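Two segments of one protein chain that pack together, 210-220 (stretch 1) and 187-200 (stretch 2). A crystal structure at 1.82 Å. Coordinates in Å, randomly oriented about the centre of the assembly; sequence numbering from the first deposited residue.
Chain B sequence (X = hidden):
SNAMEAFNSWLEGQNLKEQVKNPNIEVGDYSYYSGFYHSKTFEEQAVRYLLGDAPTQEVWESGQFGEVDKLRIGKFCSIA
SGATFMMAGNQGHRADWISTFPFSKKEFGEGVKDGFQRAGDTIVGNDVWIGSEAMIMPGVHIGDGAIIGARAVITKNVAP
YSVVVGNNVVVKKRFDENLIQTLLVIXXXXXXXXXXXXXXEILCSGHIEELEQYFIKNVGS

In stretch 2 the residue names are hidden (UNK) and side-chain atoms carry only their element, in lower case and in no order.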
ATOM      1  N   GLU B 210      10.488  26.676  27.685  1.00 58.39           N
ATOM      2  CA  GLU B 210      10.693  26.059  28.992  1.00 63.36           C
ATOM      3  C   GLU B 210      11.739  24.956  28.904  1.00 63.93           C
ATOM      4  O   GLU B 210      12.656  24.879  29.731  1.00 62.82           O
ATOM      5  CB  GLU B 210       9.378  25.495  29.534  1.00 68.73           C
ATOM      6  CG  GLU B 210       8.499  26.459  30.283  1.00 75.62           C
ATOM      7  CD  GLU B 210       7.291  25.764  30.909  1.00 83.06           C
ATOM      8  OE1 GLU B 210       6.221  25.698  30.263  1.00 83.07           O
ATOM      9  OE2 GLU B 210       7.413  25.275  32.051  1.00 86.43           O
ATOM     10  N   LEU B 211      11.625  24.096  27.893  1.00 63.65           N
ATOM     11  CA  LEU B 211      12.620  23.044  27.728  1.00 63.93           C
ATOM     12  C   LEU B 211      14.021  23.633  27.581  1.00 63.70           C
ATOM     13  O   LEU B 211      14.983  23.129  28.179  1.00 52.77           O
ATOM     14  CB  LEU B 211      12.263  22.173  26.524  1.00 47.98           C
ATOM     15  CG  LEU B 211      13.034  20.852  26.497  1.00 52.21           C
ATOM     16  CD1 LEU B 211      12.613  19.982  27.660  1.00 48.84           C
ATOM     17  CD2 LEU B 211      12.866  20.092  25.175  1.00 50.28           C
ATOM     18  N   GLU B 212      14.148  24.716  26.806  1.00 62.38           N
ATOM     19  CA  GLU B 212      15.453  25.330  26.582  1.00 61.90           C
ATOM     20  C   GLU B 212      16.013  25.919  27.869  1.00 67.59           C
ATOM     21  O   GLU B 212      17.229  25.895  28.085  1.00 67.42           O
ATOM     22  CB  GLU B 212      15.345  26.408  25.502  1.00 61.33           C
ATOM     23  CG  GLU B 212      16.659  27.055  25.126  1.00 64.59           C
ATOM     24  CD  GLU B 212      16.488  28.341  24.338  1.00 67.70           C
ATOM     25  OE1 GLU B 212      15.395  28.941  24.373  1.00 67.27           O
ATOM     26  OE2 GLU B 212      17.466  28.767  23.691  1.00 74.29           O
ATOM     27  N   GLN B 213      15.146  26.449  28.739  1.00 68.67           N
ATOM     28  CA  GLN B 213      15.623  26.967  30.020  1.00 68.58           C
ATOM     29  C   GLN B 213      16.080  25.840  30.937  1.00 63.37           C
ATOM     30  O   GLN B 213      17.114  25.965  31.599  1.00 70.04           O
ATOM     31  CB  GLN B 213      14.547  27.807  30.713  1.00 69.03           C
ATOM     32  CG  GLN B 213      14.213  29.123  30.028  1.00 71.68           C
ATOM     33  CD  GLN B 213      15.390  30.081  29.945  1.00 77.00           C
ATOM     34  OE1 GLN B 213      16.146  30.267  30.913  1.00 82.77           O
ATOM     35  NE2 GLN B 213      15.548  30.708  28.784  1.00 73.81           N
ATOM     36  N   TYR B 214      15.331  24.734  30.992  1.00 59.32           N
ATOM     37  CA  TYR B 214      15.772  23.597  31.798  1.00 66.34           C
ATOM     38  C   TYR B 214      17.152  23.134  31.365  1.00 68.80           C
ATOM     39  O   TYR B 214      18.011  22.833  32.207  1.00 66.00           O
ATOM     40  CB  TYR B 214      14.782  22.426  31.714  1.00 64.90           C
ATOM     41  CG  TYR B 214      15.201  21.266  32.606  1.00 61.95           C
ATOM     42  CD1 TYR B 214      16.068  20.273  32.147  1.00 57.70           C
ATOM     43  CD2 TYR B 214      14.758  21.190  33.917  1.00 63.25           C
ATOM     44  CE1 TYR B 214      16.468  19.235  32.979  1.00 61.28           C
ATOM     45  CE2 TYR B 214      15.144  20.160  34.745  1.00 66.56           C
ATOM     46  CZ  TYR B 214      16.001  19.189  34.283  1.00 67.18           C
ATOM     47  OH  TYR B 214      16.382  18.174  35.140  1.00 65.03           O
ATOM     48  N   PHE B 215      17.377  23.068  30.051  1.00 65.54           N
ATOM     49  CA  PHE B 215      18.700  22.747  29.530  1.00 61.76           C
ATOM     50  C   PHE B 215      19.759  23.683  30.093  1.00 66.01           C
ATOM     51  O   PHE B 215      20.810  23.235  30.564  1.00 73.01           O
ATOM     52  CB  PHE B 215      18.688  22.817  28.004  1.00 60.09           C
ATOM     53  CG  PHE B 215      19.981  22.433  27.376  1.00 66.82           C
ATOM     54  CD1 PHE B 215      20.296  21.097  27.181  1.00 70.54           C
ATOM     55  CD2 PHE B 215      20.899  23.404  26.991  1.00 66.26           C
ATOM     56  CE1 PHE B 215      21.485  20.738  26.610  1.00 65.79           C
ATOM     57  CE2 PHE B 215      22.076  23.046  26.414  1.00 72.78           C
ATOM     58  CZ  PHE B 215      22.374  21.709  26.221  1.00 71.71           C
ATOM     59  N   ILE B 216      19.508  24.993  30.036  1.00 63.12           N
ATOM     60  CA  ILE B 216      20.529  25.957  30.439  1.00 70.92           C
ATOM     61  C   ILE B 216      20.885  25.782  31.913  1.00 74.92           C
ATOM     62  O   ILE B 216      22.059  25.870  32.296  1.00 77.57           O
ATOM     63  CB  ILE B 216      20.060  27.395  30.130  1.00 74.39           C
ATOM     64  CG1 ILE B 216      19.856  27.575  28.622  1.00 77.08           C
ATOM     65  CG2 ILE B 216      21.054  28.419  30.672  1.00 77.22           C
ATOM     66  CD1 ILE B 216      19.132  28.858  28.238  1.00 76.76           C
ATOM     67  N   LYS B 217      19.883  25.504  32.758  1.00 73.22           N
ATOM     68  CA  LYS B 217      20.121  25.449  34.197  1.00 80.89           C
ATOM     69  C   LYS B 217      20.677  24.106  34.650  1.00 78.21           C
ATOM     70  O   LYS B 217      21.428  24.054  35.633  1.00 86.17           O
ATOM     71  CB  LYS B 217      18.831  25.740  34.968  1.00 81.45           C
ATOM     72  CG  LYS B 217      18.029  26.912  34.447  1.00 82.17           C
ATOM     73  CD  LYS B 217      18.610  28.240  34.852  1.00 89.47           C
ATOM     74  CE  LYS B 217      17.802  29.379  34.245  1.00 98.07           C
ATOM     75  NZ  LYS B 217      16.318  29.151  34.347  1.00 99.13           N
ATOM     76  N   ASN B 218      20.341  23.020  33.959  1.00 66.61           N
ATOM     77  CA  ASN B 218      20.562  21.685  34.500  1.00 67.15           C
ATOM     78  C   ASN B 218      21.435  20.780  33.646  1.00 69.99           C
ATOM     79  O   ASN B 218      22.147  19.938  34.196  1.00 71.56           O
ATOM     80  CB  ASN B 218      19.208  21.010  34.737  1.00 61.91           C
ATOM     81  CG  ASN B 218      18.319  21.843  35.632  1.00 72.70           C
ATOM     82  OD1 ASN B 218      17.235  22.277  35.233  1.00 78.64           O
ATOM     83  ND2 ASN B 218      18.793  22.102  36.845  1.00 70.89           N
ATOM     84  N   VAL B 219      21.420  20.939  32.328  1.00 71.10           N
ATOM     85  CA  VAL B 219      22.075  19.988  31.440  1.00 69.51           C
ATOM     86  C   VAL B 219      23.387  20.570  30.931  1.00 78.76           C
ATOM     87  O   VAL B 219      24.468  20.060  31.249  1.00 82.91           O
ATOM     88  CB  VAL B 219      21.141  19.602  30.279  1.00 61.42           C
ATOM     89  CG1 VAL B 219      21.722  18.446  29.486  1.00 62.61           C
ATOM     90  CG2 VAL B 219      19.755  19.255  30.817  1.00 61.82           C
ATOM     91  N   GLY B 220      23.301  21.633  30.137  1.00 84.11           N
ATOM     92  CA  GLY B 220      24.482  22.360  29.699  1.00 92.51           C
ATOM     93  C   GLY B 220      25.445  21.550  28.851  1.00 94.77           C
ATOM     94  O   GLY B 220      26.662  21.710  28.957  1.00 98.92           O
ATOM     95  N   UNK B 187      18.972  18.839  22.071  1.00 54.56           N
ATOM     96  CA  UNK B 187      18.971  17.396  21.835  1.00 53.33           C
ATOM     97  C   UNK B 187      18.577  16.609  23.090  1.00 55.81           C
ATOM     98  O   UNK B 187      19.362  15.834  23.638  1.00 53.96           O
ATOM     99  c   UNK B 187      22.071  16.894  19.573  1.00 66.16           C
ATOM    100  c   UNK B 187      20.847  17.610  20.085  1.00 62.43           C
ATOM    101  c   UNK B 187      20.337  16.919  21.330  1.00 61.79           C
ATOM    102  n   UNK B 187      23.692  18.687  18.865  1.00 80.10           N
ATOM    103  c   UNK B 187      22.738  17.632  18.416  1.00 73.96           C
ATOM    104  N   UNK B 188      17.319  16.803  23.516  1.00 58.72           N
ATOM    105  CA  UNK B 188      16.849  16.195  24.761  1.00 58.04           C
ATOM    106  C   UNK B 188      16.922  14.679  24.724  1.00 58.15           C
ATOM    107  O   UNK B 188      16.970  14.051  25.788  1.00 54.20           O
ATOM    108  c   UNK B 188      13.756  16.776  23.090  1.00 51.34           C
ATOM    109  c   UNK B 188      14.342  16.080  24.099  1.00 48.76           C
ATOM    110  c   UNK B 188      12.840  14.729  22.990  1.00 48.90           C
ATOM    111  c   UNK B 188      15.404  16.618  25.086  1.00 50.49           C
ATOM    112  c   UNK B 188      13.919  13.589  24.824  1.00 48.03           C
ATOM    113  c   UNK B 188      13.201  12.465  24.503  1.00 47.25           C
ATOM    114  c   UNK B 188      12.096  13.590  22.663  1.00 51.87           C
ATOM    115  n   UNK B 188      12.856  15.973  22.415  1.00 48.67           N
ATOM    116  c   UNK B 188      12.294  12.467  23.425  1.00 48.18           C
ATOM    117  c   UNK B 188      13.755  14.751  24.061  1.00 49.74           C
ATOM    118  N   UNK B 189      16.914  14.074  23.527  1.00 52.58           N
ATOM    119  CA  UNK B 189      17.049  12.624  23.434  1.00 53.73           C
ATOM    120  C   UNK B 189      18.422  12.140  23.902  1.00 51.62           C
ATOM    121  O   UNK B 189      18.574  10.956  24.213  1.00 54.21           O
ATOM    122  c   UNK B 189      18.667  12.971  20.515  1.00 53.90           C
ATOM    123  c   UNK B 189      17.725  14.659  19.394  1.00 55.59           C
ATOM    124  c   UNK B 189      16.174  16.251  18.584  1.00 51.33           C
ATOM    125  c   UNK B 189      17.445  15.731  18.546  1.00 53.89           C
ATOM    126  n   UNK B 189      18.883  13.952  19.575  1.00 58.22           N
ATOM    127  c   UNK B 189      17.384  13.025  20.959  1.00 50.56           C
ATOM    128  c   UNK B 189      15.187  15.705  19.419  1.00 53.44           C
ATOM    129  c   UNK B 189      16.758  14.106  20.259  1.00 54.72           C
ATOM    130  c   UNK B 189      15.467  14.648  20.264  1.00 56.03           C
ATOM    131  c   UNK B 189      16.758  12.151  21.997  1.00 51.73           C
ATOM    132  N   UNK B 190      19.406  13.024  24.013  1.00 53.05           N
ATOM    133  CA  UNK B 190      20.738  12.637  24.460  1.00 56.43           C
ATOM    134  C   UNK B 190      20.977  12.921  25.940  1.00 60.10           C
ATOM    135  O   UNK B 190      22.023  12.544  26.463  1.00 60.27           O
ATOM    136  o   UNK B 190      22.336  13.485  21.297  1.00 57.52           O
ATOM    137  c   UNK B 190      21.922  12.754  22.223  1.00 59.78           C
ATOM    138  c   UNK B 190      21.794  13.347  23.614  1.00 56.90           C
ATOM    139  o   UNK B 190      21.634  11.548  22.058  1.00 56.31           O
ATOM    140  N   UNK B 191      20.027  13.562  26.625  1.00 63.36           N
ATOM    141  CA  UNK B 191      20.174  13.870  28.044  1.00 63.27           C
ATOM    142  C   UNK B 191      20.218  12.590  28.877  1.00 59.44           C
ATOM    143  O   UNK B 191      19.634  11.571  28.491  1.00 57.62           O
ATOM    144  c   UNK B 191      17.351  19.314  27.391  1.00 56.15           C
ATOM    145  c   UNK B 191      16.263  19.312  28.219  1.00 57.60           C
ATOM    146  c   UNK B 191      18.892  16.073  27.922  1.00 55.80           C
ATOM    147  n   UNK B 191      19.288  17.885  26.668  1.00 62.80           N
ATOM    148  c   UNK B 191      17.878  17.047  28.187  1.00 59.28           C
ATOM    149  c   UNK B 191      16.745  17.072  29.014  1.00 55.30           C
ATOM    150  c   UNK B 191      19.723  16.625  27.000  1.00 61.26           C
ATOM    151  c   UNK B 191      19.005  14.725  28.534  1.00 55.93           C
ATOM    152  c   UNK B 191      15.951  18.203  29.017  1.00 55.60           C
ATOM    153  c   UNK B 191      18.160  18.170  27.389  1.00 56.62           C
ATOM    154  N   UNK B 192      20.849  12.633  30.054  1.00 59.56           N
ATOM    155  CA  UNK B 192      20.734  11.503  30.979  1.00 60.49           C
ATOM    156  C   UNK B 192      19.275  11.252  31.313  1.00 59.03           C
ATOM    157  O   UNK B 192      18.441  12.163  31.276  1.00 62.06           O
ATOM    158  c   UNK B 192      21.591  13.754  30.661  1.00 63.85           C
ATOM    159  c   UNK B 192      22.422  13.066  31.711  1.00 64.30           C
ATOM    160  c   UNK B 192      21.528  11.958  32.212  1.00 62.98           C
ATOM    161  N   UNK B 193      18.964   9.990  31.613  1.00 59.41           N
ATOM    162  CA  UNK B 193      17.561   9.598  31.716  1.00 58.26           C
ATOM    163  C   UNK B 193      16.839  10.374  32.810  1.00 58.87           C
ATOM    164  O   UNK B 193      15.665  10.720  32.654  1.00 57.78           O
ATOM    165  c   UNK B 193      17.455   8.096  31.961  1.00 61.99           C
ATOM    166  c   UNK B 193      16.283   6.080  32.841  1.00 61.16           C
ATOM    167  c   UNK B 193      16.123   7.548  32.475  1.00 61.13           C
ATOM    168  c   UNK B 193      14.980   7.739  31.453  1.00 63.78           C
ATOM    169  N   UNK B 194      17.522  10.677  33.919  1.00 60.96           N
ATOM    170  CA  UNK B 194      16.853  11.403  34.993  1.00 62.02           C
ATOM    171  C   UNK B 194      16.468  12.819  34.565  1.00 61.00           C
ATOM    172  O   UNK B 194      15.503  13.381  35.088  1.00 61.45           O
ATOM    173  o   UNK B 194      15.834   9.958  38.076  1.00 78.91           O
ATOM    174  c   UNK B 194      15.788  11.173  37.880  1.00 76.32           C
ATOM    175  c   UNK B 194      17.742  11.438  36.248  1.00 68.70           C
ATOM    176  n   UNK B 194      14.659  11.869  37.971  1.00 72.67           N
ATOM    177  c   UNK B 194      17.044  11.961  37.508  1.00 70.38           C
ATOM    178  N   UNK B 195      17.195  13.416  33.620  1.00 60.05           N
ATOM    179  CA  UNK B 195      16.839  14.756  33.162  1.00 59.43           C
ATOM    180  C   UNK B 195      15.628  14.710  32.240  1.00 59.07           C
ATOM    181  O   UNK B 195      14.808  15.634  32.230  1.00 57.36           O
ATOM    182  c   UNK B 195      19.789  17.314  34.979  1.00 65.92           C
ATOM    183  c   UNK B 195      18.021  15.408  32.445  1.00 59.58           C
ATOM    184  n   UNK B 195      18.700  16.956  34.319  1.00 64.57           N
ATOM    185  n   UNK B 195      20.815  16.644  34.487  1.00 65.94           N
ATOM    186  c   UNK B 195      19.032  16.010  33.371  1.00 66.36           C
ATOM    187  c   UNK B 195      20.373  15.824  33.477  1.00 68.88           C
ATOM    188  N   UNK B 196      15.521  13.656  31.440  1.00 55.91           N
ATOM    189  CA  UNK B 196      14.327  13.467  30.626  1.00 56.59           C
ATOM    190  C   UNK B 196      13.124  13.218  31.519  1.00 58.81           C
ATOM    191  O   UNK B 196      12.050  13.792  31.311  1.00 69.32           O
ATOM    192  c   UNK B 196      13.256  12.066  28.799  1.00 53.75           C
ATOM    193  c   UNK B 196      14.545  12.325  29.623  1.00 52.94           C
ATOM    194  c   UNK B 196      15.726  12.672  28.708  1.00 52.61           C
ATOM    195  c   UNK B 196      16.086  11.620  27.682  1.00 51.87           C
ATOM    196  N   UNK B 197      13.283  12.354  32.521  1.00 56.52           N
ATOM    197  CA  UNK B 197      12.233  12.169  33.511  1.00 66.59           C
ATOM    198  C   UNK B 197      11.859  13.494  34.166  1.00 59.37           C
ATOM    199  O   UNK B 197      10.674  13.850  34.231  1.00 65.63           O
ATOM    200  c   UNK B 197      12.927   9.770  33.928  1.00 62.83           C
ATOM    201  c   UNK B 197      12.681  11.138  34.546  1.00 65.84           C
ATOM    202  c   UNK B 197      12.100   8.503  35.923  1.00 76.00           C
ATOM    203  c   UNK B 197      13.262   8.725  34.978  1.00 67.33           C
ATOM    204  n   UNK B 197      12.337   7.348  36.831  1.00 77.77           N
ATOM    205  N   UNK B 198      12.864  14.263  34.613  1.00 61.75           N
ATOM    206  CA  UNK B 198      12.599  15.511  35.330  1.00 66.63           C
ATOM    207  C   UNK B 198      11.839  16.510  34.477  1.00 66.78           C
ATOM    208  O   UNK B 198      11.088  17.336  35.009  1.00 68.89           O
ATOM    209  c   UNK B 198      13.901  16.166  35.804  1.00 66.21           C
ATOM    210  n   UNK B 198      15.790  15.786  37.260  1.00 66.26           N
ATOM    211  o   UNK B 198      13.943  14.541  37.548  1.00 67.26           O
ATOM    212  c   UNK B 198      14.550  15.425  36.946  1.00 65.19           C
ATOM    213  N   UNK B 199      12.037  16.486  33.165  1.00 61.84           N
ATOM    214  CA  UNK B 199      11.396  17.467  32.306  1.00 72.74           C
ATOM    215  C   UNK B 199      10.212  16.882  31.554  1.00 63.02           C
ATOM    216  O   UNK B 199       9.697  17.518  30.630  1.00 56.28           O
ATOM    217  o   UNK B 199      13.696  18.079  31.990  1.00103.01           O
ATOM    218  c   UNK B 199      12.419  18.059  31.345  1.00 89.12           C
ATOM    219  c   UNK B 199      12.049  19.477  31.028  1.00 94.47           C
ATOM    220  N   UNK B 200       9.758  15.693  31.951  1.00 57.03           N
ATOM    221  CA  UNK B 200       8.670  15.028  31.248  1.00 56.06           C
ATOM    222  C   UNK B 200       7.417  15.901  31.151  1.00 61.03           C
ATOM    223  O   UNK B 200       6.692  15.833  30.150  1.00 57.84           O
ATOM    224  c   UNK B 200       7.321  12.876  31.205  1.00 56.09           C
ATOM    225  s   UNK B 200       7.751  12.587  29.480  1.00 57.18           S
ATOM    226  c   UNK B 200       9.341  11.777  29.701  1.00 52.80           C
ATOM    227  c   UNK B 200       8.361  13.699  31.933  1.00 56.83           C
TER

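Position 187 carries four carbons in a row ending in a nitrogen, and its chain stays clear of stretch 1; it is Lys187, which leaves the preceding helix with positive phi. At position 188 one carbon leads to fused five- and six-membered rings holding eight carbons and one nitrogen, and a ring carbon touches Leu211, which identifies Trp188; its CD1 lies 4.0 Å from CD2 of Leu211. Position 189 has the same fused rings but is out of reach of stretch 1: Trp189. Position 190, two carbons with two oxygens on the second, is out of reach of stretch 1: Asp190, which closes the short 3-10 segment.

Position 191 again bears one carbon and an indole, here pointed toward stretch 1 and touching four of its residues. This is Trp191. Its CH2 is 3.8 Å from CD1 of Leu211, and its CZ3 is 3.8 Å from CD1 of Tyr214. The rings of Tyr214 and Phe215 are both near parallel to the indole but slid apart, so they barely overlap it, whereas CG1 of Val219 sits over the face of its five-membered ring, 3.8 Å from the centroid.

Three carbons closing onto the backbone nitrogen make position 192 Pro192, the N-cap of the next helix. Position 193, four carbons forked at the second, is Leu193, and position 194, three carbons ending in one oxygen and one nitrogen, is Gln194; neither touches stretch 1.

Position 195 has one carbon and a five-membered ring of three carbons and two nitrogens, one nitrogen meeting OH of Tyr214 and one ring face lying against Val219; it is His195. Its ND1 hydrogen-bonds to OH of Tyr214 at 2.7 Å, and CG2 of Val219 lies over the ring face. Position 196, four carbons forked at the first with one longer arm, is Ile196; position 197, four carbons and a terminal nitrogen, is Lys197. Both point away.

At position 198 two carbons end in one oxygen and one nitrogen, the nitrogen reaching the Tyr214 hydroxyl: Asn198, whose ND2 donates to OH of Tyr214 at 3.2 Å. Position 199, one carbon bearing an oxygen and a carbon, touches Leu211 with the carbon and the Tyr214 ring with the oxygen, and is Thr199. Its CG2 is 3.5 Å from CD1 of Leu211, while its OG1, over the Tyr214 ring face, donates to the backbone O of His195 at 2.7 Å. Position 200, two carbons, sulfur and carbon, is Met200, pointing away.

The two stretches bury 513 Å² between them, both sides summed; the axes of helices 210-219 and 193-198 lie at 140°. Trp191 provides a broad apolar surface for Leu211, Tyr214, Phe215 and Val219, and the Tyr214 hydroxyl, bonded to both His195 and Asn198, ties the helices together beside it.

Stretch 2 187-200: KWWDWPLQHIKNTM
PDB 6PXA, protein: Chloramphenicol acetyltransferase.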